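Local coordinates for aromatic-L-amino-acid decarboxylase (Catharanthus roseus, PDB 6EEW), which catalyses the pyridoxal 5'-phosphate-dependent decarboxylation of L-tryptophan to tryptamine and of 5-hydroxy-L-tryptophan to serotonin, working as a homodimer, at residues A[131-136]-A[360-365]; A[151-156]-A[305-310]; A[182-187]-A[338-343]. All coordinates share one frame; numbering follows the deposited sequence.

Contact 1 (A[131-136]-A[360-365]); sequences AATELE and VDFKNW
T133 meets V360 of the loop 360-365 with its methyl group. T133 CG2, which chi1 (-70°) sets anti to the backbone N, comes within 3.4 Å of V360 O. It also touches V360 CG2. The helix backbone joins in at the same residue: T133 O lies in the plane of the F362 ring, at its edge, 3.7 Å from F362 CE2. This is the large domain of a group II decarboxylase. Helix 130-146 is packed there against the 3-10 turn 362-364, which belongs to the loop leading to helix 375-409. One turn further on, E136 sets CG anti to its own N (chi1 -177°) and runs out extended across the ring, with E136 CG 3.7 Å from F362 CZ. Its carboxylate stacks on that face, the two planes 22° apart, and E136 OE2 sits 3.9 Å above the F362 ring plane over its centre. V360 CG2 takes the opposite face, 3.6 Å above the plane, which leaves the phenyl sandwiched between a methyl and a carboxylate. Both carboxylate oxygens are engaged beyond the ring: E136 OE1 forms a salt bridge with R371 NH2, and E136 OE2 accepts the backbone N-H of I163 in strand 160-164.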
loop_
_atom_site.group_PDB
_atom_site.type_symbol
_atom_site.label_atom_id
_atom_site.label_comp_id
_atom_site.label_asym_id
_atom_site.label_seq_id
_atom_site.Cartn_x
_atom_site.Cartn_y
_atom_site.Cartn_z
ATOM N N ALA A 131 -19.840 -1.696 -4.428
ATOM C CA ALA A 131 -19.848 -0.383 -3.802
ATOM C C ALA A 131 -18.442 0.189 -3.689
ATOM O O ALA A 131 -18.225 1.373 -3.974
ATOM C CB ALA A 131 -20.520 -0.457 -2.430
ATOM N N ALA A 132 -17.460 -0.632 -3.318
ATOM C CA ALA A 132 -16.118 -0.079 -3.141
ATOM C C ALA A 132 -15.606 0.538 -4.436
ATOM O O ALA A 132 -15.218 1.714 -4.468
ATOM C CB ALA A 132 -15.155 -1.150 -2.640
ATOM N N THR A 133 -15.656 -0.224 -5.529
ATOM C CA THR A 133 -15.155 0.261 -6.813
ATOM C C THR A 133 -15.961 1.444 -7.347
ATOM O O THR A 133 -15.390 2.432 -7.848
ATOM C CB THR A 133 -15.159 -0.885 -7.818
ATOM O OG1 THR A 133 -14.151 -1.839 -7.458
ATOM C CG2 THR A 133 -14.925 -0.374 -9.205
ATOM N N GLU A 134 -17.288 1.354 -7.280
ATOM C CA GLU A 134 -18.122 2.412 -7.824
ATOM C C GLU A 134 -17.933 3.713 -7.052
ATOM O O GLU A 134 -17.779 4.785 -7.656
ATOM C CB GLU A 134 -19.585 1.973 -7.830
ATOM C CG GLU A 134 -19.844 0.796 -8.757
ATOM C CD GLU A 134 -21.239 0.844 -9.361
ATOM O OE1 GLU A 134 -21.905 1.890 -9.218
ATOM O OE2 GLU A 134 -21.668 -0.144 -9.995
ATOM N N LEU A 135 -17.917 3.642 -5.719
ATOM C CA LEU A 135 -17.688 4.842 -4.933
ATOM C C LEU A 135 -16.308 5.406 -5.208
ATOM O O LEU A 135 -16.122 6.620 -5.154
ATOM C CB LEU A 135 -17.847 4.555 -3.437
ATOM C CG LEU A 135 -17.647 5.798 -2.547
ATOM C CD1 LEU A 135 -18.766 6.838 -2.755
ATOM C CD2 LEU A 135 -17.544 5.442 -1.072
ATOM N N GLU A 136 -15.323 4.552 -5.498
ATOM C CA GLU A 136 -14.013 5.108 -5.824
ATOM C C GLU A 136 -14.055 5.904 -7.118
ATOM O O GLU A 136 -13.500 7.008 -7.202
ATOM C CB GLU A 136 -12.972 4.001 -5.911
ATOM C CG GLU A 136 -11.560 4.509 -6.174
ATOM C CD GLU A 136 -10.494 3.575 -5.620
ATOM O OE1 GLU A 136 -10.822 2.768 -4.711
ATOM O OE2 GLU A 136 -9.322 3.680 -6.062
ATOM N N VAL A 360 -14.997 -0.770 -13.586
ATOM C CA VAL A 360 -13.610 -1.191 -13.700
ATOM C C VAL A 360 -13.286 -2.254 -12.645
ATOM O O VAL A 360 -14.039 -2.481 -11.699
ATOM C CB VAL A 360 -12.647 0.007 -13.560
ATOM C CG1 VAL A 360 -13.078 1.132 -14.487
ATOM C CG2 VAL A 360 -12.573 0.488 -12.127
ATOM N N ASP A 361 -12.162 -2.941 -12.863
ATOM C CA ASP A 361 -11.524 -3.785 -11.861
ATOM C C ASP A 361 -10.218 -3.092 -11.496
ATOM O O ASP A 361 -9.288 -3.035 -12.310
ATOM C CB ASP A 361 -11.266 -5.207 -12.364
ATOM C CG ASP A 361 -12.542 -5.954 -12.726
ATOM O OD1 ASP A 361 -13.566 -5.800 -12.021
ATOM O OD2 ASP A 361 -12.497 -6.740 -13.702
ATOM N N PHE A 362 -10.156 -2.526 -10.289
ATOM C CA PHE A 362 -9.019 -1.669 -9.976
ATOM C C PHE A 362 -7.721 -2.443 -9.827
ATOM O O PHE A 362 -6.655 -1.827 -9.800
ATOM C CB PHE A 362 -9.290 -0.829 -8.723
ATOM C CG PHE A 362 -9.962 0.502 -9.021
ATOM C CD1 PHE A 362 -9.273 1.506 -9.706
ATOM C CD2 PHE A 362 -11.267 0.755 -8.615
ATOM C CE1 PHE A 362 -9.880 2.726 -9.991
ATOM C CE2 PHE A 362 -11.890 1.992 -8.882
ATOM C CZ PHE A 362 -11.200 2.976 -9.571
ATOM N N LYS A 363 -7.770 -3.771 -9.732
ATOM C CA LYS A 363 -6.525 -4.528 -9.762
ATOM C C LYS A 363 -5.688 -4.180 -10.982
ATOM O O LYS A 363 -4.454 -4.181 -10.917
ATOM C CB LYS A 363 -6.821 -6.028 -9.736
ATOM C CG LYS A 363 -7.465 -6.582 -11.004
ATOM C CD LYS A 363 -7.724 -8.093 -10.833
ATOM C CE LYS A 363 -8.409 -8.712 -12.037
ATOM N NZ LYS A 363 -7.575 -8.584 -13.245
ATOM N N ASN A 364 -6.340 -3.818 -12.083
ATOM C CA ASN A 364 -5.664 -3.490 -13.321
ATOM C C ASN A 364 -5.017 -2.116 -13.280
ATOM O O ASN A 364 -4.263 -1.774 -14.199
ATOM C CB ASN A 364 -6.667 -3.537 -14.475
ATOM C CG ASN A 364 -7.327 -4.885 -14.599
ATOM O OD1 ASN A 364 -6.719 -5.906 -14.289
ATOM N ND2 ASN A 364 -8.581 -4.902 -15.030
ATOM N N TRP A 365 -5.278 -1.331 -12.240
ATOM C CA TRP A 365 -4.780 0.037 -12.148
ATOM C C TRP A 365 -3.652 0.172 -11.139
ATOM O O TRP A 365 -3.285 1.297 -10.774
ATOM C CB TRP A 365 -5.902 0.998 -11.767
ATOM C CG TRP A 365 -7.024 1.063 -12.739
ATOM C CD1 TRP A 365 -7.865 0.045 -13.116
ATOM C CD2 TRP A 365 -7.433 2.214 -13.465
ATOM N NE1 TRP A 365 -8.771 0.505 -14.036
ATOM C CE2 TRP A 365 -8.532 1.837 -14.261
ATOM C CE3 TRP A 365 -6.988 3.538 -13.508
ATOM C CZ2 TRP A 365 -9.179 2.731 -15.097
ATOM C CZ3 TRP A 365 -7.624 4.414 -14.330
ATOM C CH2 TRP A 365 -8.716 4.014 -15.117
#

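Contact 2 (A[151-156]-A[305-310]); sequences KSFMFS and DGIERV
F153 sets the edge of its ring against the backbone oxygens of I307 and V310, and these carbonyls make up most of the contact. F153 CZ lies 3.4 Å from both I307 O, in the 3-10 turn 307-309, and V310 O, just after it. Both carbonyls lie at the ring edge, near its plane, as does the CA of E308. The aromatic C-H edge, with its slight positive charge, therefore faces two carbonyl oxygens, a weakly favourable arrangement; no hydrogen bond joins the segments. With CG anti to the carbonyl carbon (chi1 -67°), the ring edge is set against the backbone of 305-310.

Apolar contact is looser. I307 CG1 approaches F153 CE2 at 4.2 Å, the two side chains running at a slant to one another, while CG1 itself stands anti to the isoleucine's backbone N (chi1 -170°). Beyond the pair, I307 also packs on P150, and the V310 side chain touches helix 270-280 and strand 283-287.

In the large pyridoxal phosphate-binding domain these two loops lead into two strands of the same seven-stranded mixed sheet. The loop holding F153 runs into strand 160-164 and the one holding I307 into strand 312-315, with strand 328-332 separating the two. The site is buried and lies away from the tryptophan pockets.

Polar bonds hold each side separately. Within the turn, R309 N donates to G306 O at 2.8 Å and V310 N to I307 O at 3.1 Å, which makes I307 O both a turn acceptor and a neighbour of the phenyl edge. K333 NZ binds the backbone oxygens of both E308 and V310, and F153 also touches this lysine. On the first segment, M154 N closes its turn on K151 O at 3.2 Å.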
loop_
_atom_site.group_PDB
_atom_site.type_symbol
_atom_site.label_atom_id
_atom_site.label_comp_id
_atom_site.label_asym_id
_atom_site.label_seq_id
_atom_site.Cartn_x
_atom_site.Cartn_y
_atom_site.Cartn_z
ATOM N N LYS A 151 -12.488 17.138 -18.561
ATOM C CA LYS A 151 -13.212 15.873 -18.613
ATOM C C LYS A 151 -12.335 14.714 -19.079
ATOM O O LYS A 151 -12.716 13.550 -18.918
ATOM C CB LYS A 151 -14.441 16.017 -19.514
ATOM C CG LYS A 151 -15.716 16.471 -18.788
ATOM C CD LYS A 151 -16.323 15.314 -17.979
ATOM C CE LYS A 151 -17.683 15.672 -17.368
ATOM N NZ LYS A 151 -17.604 16.747 -16.319
ATOM N N SER A 152 -11.184 14.999 -19.673
ATOM C CA SER A 152 -10.299 13.944 -20.136
ATOM C C SER A 152 -9.613 13.203 -18.993
ATOM O O SER A 152 -8.908 12.220 -19.251
ATOM C CB SER A 152 -9.262 14.538 -21.090
ATOM O OG SER A 152 -8.574 15.617 -20.480
ATOM N N PHE A 153 -9.818 13.624 -17.745
ATOM C CA PHE A 153 -9.297 12.923 -16.577
ATOM C C PHE A 153 -10.398 12.244 -15.768
ATOM O O PHE A 153 -10.139 11.806 -14.642
ATOM C CB PHE A 153 -8.521 13.886 -15.671
ATOM C CG PHE A 153 -7.247 14.407 -16.284
ATOM C CD1 PHE A 153 -6.067 13.666 -16.179
ATOM C CD2 PHE A 153 -7.229 15.628 -16.960
ATOM C CE1 PHE A 153 -4.873 14.120 -16.730
ATOM C CE2 PHE A 153 -6.044 16.103 -17.515
ATOM C CZ PHE A 153 -4.853 15.338 -17.404
ATOM N N MET A 154 -11.627 12.201 -16.279
ATOM C CA MET A 154 -12.764 11.730 -15.503
ATOM C C MET A 154 -13.362 10.476 -16.110
ATOM O O MET A 154 -13.420 10.317 -17.335
ATOM C CB MET A 154 -13.866 12.802 -15.406
ATOM C CG MET A 154 -13.389 14.082 -14.826
ATOM S SD MET A 154 -14.679 15.331 -14.723
ATOM C CE MET A 154 -13.684 16.691 -14.121
ATOM N N PHE A 155 -13.861 9.613 -15.228
ATOM C CA PHE A 155 -14.584 8.432 -15.677
ATOM C C PHE A 155 -15.840 8.834 -16.439
ATOM O O PHE A 155 -16.192 8.210 -17.448
ATOM C CB PHE A 155 -14.939 7.552 -14.471
ATOM C CG PHE A 155 -13.769 6.805 -13.888
ATOM C CD1 PHE A 155 -13.238 5.691 -14.542
ATOM C CD2 PHE A 155 -13.191 7.215 -12.700
ATOM C CE1 PHE A 155 -12.156 4.986 -14.011
ATOM C CE2 PHE A 155 -12.112 6.521 -12.164
ATOM C CZ PHE A 155 -11.597 5.395 -12.820
ATOM N N SER A 156 -16.536 9.878 -15.967
ATOM C CA SER A 156 -17.678 10.410 -16.708
ATOM C C SER A 156 -17.279 10.938 -18.082
ATOM O O SER A 156 -18.129 11.015 -18.974
ATOM C CB SER A 156 -18.364 11.521 -15.907
ATOM O OG SER A 156 -17.454 12.561 -15.606
ATOM N N ASP A 305 -2.542 25.450 -14.579
ATOM C CA ASP A 305 -2.793 25.902 -15.940
ATOM C C ASP A 305 -1.969 25.054 -16.900
ATOM O O ASP A 305 -0.761 24.886 -16.712
ATOM C CB ASP A 305 -2.450 27.390 -16.102
ATOM C CG ASP A 305 -3.504 28.320 -15.491
ATOM O OD1 ASP A 305 -4.592 27.845 -15.089
ATOM O OD2 ASP A 305 -3.234 29.541 -15.425
ATOM N N GLY A 306 -2.615 24.567 -17.962
ATOM C CA GLY A 306 -2.008 23.618 -18.876
ATOM C C GLY A 306 -2.232 22.152 -18.556
ATOM O O GLY A 306 -1.792 21.291 -19.329
ATOM N N ILE A 307 -2.928 21.829 -17.463
ATOM C CA ILE A 307 -3.110 20.431 -17.088
ATOM C C ILE A 307 -3.761 19.621 -18.199
ATOM O O ILE A 307 -3.649 18.391 -18.217
ATOM C CB ILE A 307 -3.916 20.331 -15.782
ATOM C CG1 ILE A 307 -3.905 18.891 -15.239
ATOM C CG2 ILE A 307 -5.338 20.841 -15.996
ATOM C CD1 ILE A 307 -2.540 18.394 -14.779
ATOM N N GLU A 308 -4.459 20.280 -19.129
ATOM C CA GLU A 308 -5.076 19.546 -20.228
ATOM C C GLU A 308 -4.050 18.917 -21.163
ATOM O O GLU A 308 -4.373 17.940 -21.843
ATOM C CB GLU A 308 -6.031 20.452 -21.008
ATOM C CG GLU A 308 -5.399 21.691 -21.619
ATOM C CD GLU A 308 -5.448 22.882 -20.671
ATOM O OE1 GLU A 308 -5.772 22.687 -19.476
ATOM O OE2 GLU A 308 -5.183 24.021 -21.120
ATOM N N ARG A 309 -2.821 19.430 -21.198
ATOM C CA ARG A 309 -1.783 18.825 -22.024
ATOM C C ARG A 309 -1.031 17.717 -21.302
ATOM O O ARG A 309 -0.197 17.042 -21.922
ATOM C CB ARG A 309 -0.771 19.879 -22.476
ATOM C CG ARG A 309 -1.297 20.889 -23.461
ATOM C CD ARG A 309 -0.177 21.821 -23.916
ATOM N NE ARG A 309 0.283 22.686 -22.833
ATOM C CZ ARG A 309 -0.292 23.840 -22.506
ATOM N NH1 ARG A 309 -1.363 24.259 -23.170
ATOM N NH2 ARG A 309 0.189 24.572 -21.506
ATOM N N VAL A 310 -1.306 17.521 -20.034
ATOM C CA VAL A 310 -0.502 16.685 -19.160
ATOM C C VAL A 310 -0.976 15.240 -19.215
ATOM O O VAL A 310 -2.152 14.941 -19.451
ATOM C CB VAL A 310 -0.531 17.249 -17.728
ATOM C CG1 VAL A 310 -0.243 16.148 -16.730
ATOM C CG2 VAL A 310 0.525 18.325 -17.612
#

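Contact 3 (A[182-187]-A[338-343]); sequences ALEKLG and LLRALT
E184 OE1 is gripped by two nitrogens of R340, NH2 at 3.0 Å and NE at 3.3 Å. This surface salt bridge links the C-terminal part of helix 167-186 to the last turn of helix 335-341, both in the large domain of this group II decarboxylase, a fold type I pyridoxal phosphate enzyme. The guanidinium comes side-on, through NE and one NH, and gives both hydrogens to the same oxygen. The NH2 bond is the straighter, 156° at the hydrogen against 141° for NE. OE1 lies in the guanidinium plane, while the carboxylate is turned 72° from it. NE meets the syn lone pair of OE1; NH2 also comes from the syn side, but well out of the carboxylate plane. E184 reaches across extended beyond CG, while R340 bends at chi3 to bring its NE edge round to the glutamate. The same arginine donates from NH1 to L349 O and packs on Y348, a residue that binds L-tryptophan. Close by, the backbone O of R340 accepts from K211 NZ of the second subunit. The second carboxylate oxygen, E184 OE2, stays further off, at 3.5 Å from R340 NE.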
loop_
_atom_site.group_PDB
_atom_site.type_symbol
_atom_site.label_atom_id
_atom_site.label_comp_id
_atom_site.label_asym_id
_atom_site.label_seq_id
_atom_site.Cartn_x
_atom_site.Cartn_y
_atom_site.Cartn_z
ATOM N N ALA A 182 6.519 2.937 -25.243
ATOM C CA ALA A 182 7.734 2.929 -26.057
ATOM C C ALA A 182 8.104 1.512 -26.501
ATOM O O ALA A 182 8.371 1.283 -27.681
ATOM C CB ALA A 182 8.892 3.576 -25.293
ATOM N N LEU A 183 8.106 0.544 -25.575
ATOM C CA LEU A 183 8.589 -0.802 -25.911
ATOM C C LEU A 183 7.681 -1.491 -26.924
ATOM O O LEU A 183 8.153 -2.255 -27.769
ATOM C CB LEU A 183 8.717 -1.667 -24.661
ATOM C CG LEU A 183 9.702 -1.224 -23.574
ATOM C CD1 LEU A 183 9.710 -2.239 -22.420
ATOM C CD2 LEU A 183 11.103 -0.967 -24.123
ATOM N N GLU A 184 6.370 -1.273 -26.834
ATOM C CA GLU A 184 5.489 -1.831 -27.851
ATOM C C GLU A 184 5.721 -1.153 -29.198
ATOM O O GLU A 184 5.601 -1.807 -30.244
ATOM C CB GLU A 184 4.020 -1.707 -27.427
ATOM C CG GLU A 184 3.612 -2.549 -26.225
ATOM C CD GLU A 184 2.110 -2.502 -25.972
ATOM O OE1 GLU A 184 1.357 -2.135 -26.901
ATOM O OE2 GLU A 184 1.679 -2.807 -24.836
ATOM N N LYS A 185 6.083 0.138 -29.200
ATOM C CA LYS A 185 6.398 0.790 -30.467
ATOM C C LYS A 185 7.715 0.289 -31.053
ATOM O O LYS A 185 7.805 0.001 -32.250
ATOM C CB LYS A 185 6.446 2.305 -30.271
ATOM C CG LYS A 185 6.959 3.091 -31.483
ATOM C CD LYS A 185 7.187 4.574 -31.122
ATOM C CE LYS A 185 7.836 5.359 -32.269
ATOM N NZ LYS A 185 8.189 6.760 -31.880
ATOM N N LEU A 186 8.754 0.184 -30.224
ATOM C CA LEU A 186 10.123 -0.000 -30.689
ATOM C C LEU A 186 10.723 -1.368 -30.386
ATOM O O LEU A 186 11.785 -1.684 -30.927
ATOM C CB LEU A 186 11.023 1.070 -30.055
ATOM C CG LEU A 186 10.602 2.529 -30.242
ATOM C CD1 LEU A 186 11.477 3.450 -29.401
ATOM C CD2 LEU A 186 10.675 2.914 -31.703
ATOM N N GLY A 187 10.106 -2.168 -29.519
ATOM C CA GLY A 187 10.673 -3.442 -29.142
ATOM C C GLY A 187 11.431 -3.344 -27.830
ATOM O O GLY A 187 11.945 -2.282 -27.464
ATOM N N LEU A 338 -2.178 2.902 -19.262
ATOM C CA LEU A 338 -1.872 2.334 -17.951
ATOM C C LEU A 338 -2.257 0.863 -17.882
ATOM O O LEU A 338 -1.493 0.027 -17.391
ATOM C CB LEU A 338 -2.611 3.097 -16.861
ATOM C CG LEU A 338 -2.338 2.597 -15.440
ATOM C CD1 LEU A 338 -0.908 2.936 -15.032
ATOM C CD2 LEU A 338 -3.369 3.149 -14.456
ATOM N N LEU A 339 -3.471 0.546 -18.320
ATOM C CA LEU A 339 -3.970 -0.817 -18.275
ATOM C C LEU A 339 -3.098 -1.751 -19.111
ATOM O O LEU A 339 -2.669 -2.806 -18.632
ATOM C CB LEU A 339 -5.423 -0.826 -18.745
ATOM C CG LEU A 339 -6.400 -0.640 -17.590
ATOM C CD1 LEU A 339 -5.831 0.349 -16.591
ATOM C CD2 LEU A 339 -7.752 -0.184 -18.088
ATOM N N ARG A 340 -2.779 -1.362 -20.352
ATOM C CA ARG A 340 -1.873 -2.178 -21.147
ATOM C C ARG A 340 -0.583 -2.412 -20.389
ATOM O O ARG A 340 -0.049 -3.530 -20.367
ATOM C CB ARG A 340 -1.584 -1.502 -22.486
ATOM C CG ARG A 340 -2.779 -1.471 -23.393
ATOM C CD ARG A 340 -2.450 -0.895 -24.741
ATOM N NE ARG A 340 -1.606 -1.767 -25.545
ATOM C CZ ARG A 340 -2.081 -2.805 -26.222
ATOM N NH1 ARG A 340 -3.371 -3.101 -26.144
ATOM N NH2 ARG A 340 -1.273 -3.550 -26.962
ATOM N N ALA A 341 -0.074 -1.362 -19.739
ATOM C CA ALA A 341 1.214 -1.486 -19.070
ATOM C C ALA A 341 1.165 -2.508 -17.939
ATOM O O ALA A 341 2.133 -3.245 -17.725
ATOM C CB ALA A 341 1.653 -0.126 -18.531
ATOM N N LEU A 342 0.042 -2.584 -17.219
ATOM C CA LEU A 342 -0.028 -3.316 -15.957
ATOM C C LEU A 342 -0.633 -4.712 -16.100
ATOM O O LEU A 342 -1.152 -5.262 -15.121
ATOM C CB LEU A 342 -0.823 -2.512 -14.927
ATOM C CG LEU A 342 -0.035 -1.587 -14.003
ATOM C CD1 LEU A 342 1.121 -0.920 -14.758
ATOM C CD2 LEU A 342 -0.963 -0.540 -13.402
ATOM N N THR A 343 -0.567 -5.314 -17.282
ATOM C CA THR A 343 -1.088 -6.663 -17.444
ATOM C C THR A 343 -0.245 -7.404 -18.462
ATOM O O THR A 343 0.461 -6.800 -19.271
ATOM C CB THR A 343 -2.551 -6.669 -17.897
ATOM O OG1 THR A 343 -3.024 -8.019 -17.948
ATOM C CG2 THR A 343 -2.668 -6.074 -19.283
#

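Contacts 1 and 2 are buried, whereas contact 3 is a surface contact. The first two each centre on a phenylalanine ring, approached over both faces and at its edge in contact 1 but along its rim by backbone carbonyls in contact 2; contact 3 instead rests on a charged pair. All three belong to the large domain. Segment 131-136 of contact 1 lies on helix 130-146, and 151-156 of contact 2 in the loop after that helix, while contact 3 joins two other helices. F155 of contact 2 packs on V360, F362 and W365 of contact 1, and W365 packs on L338 and L342 of contact 3. Contacts 2 and 3 do not touch.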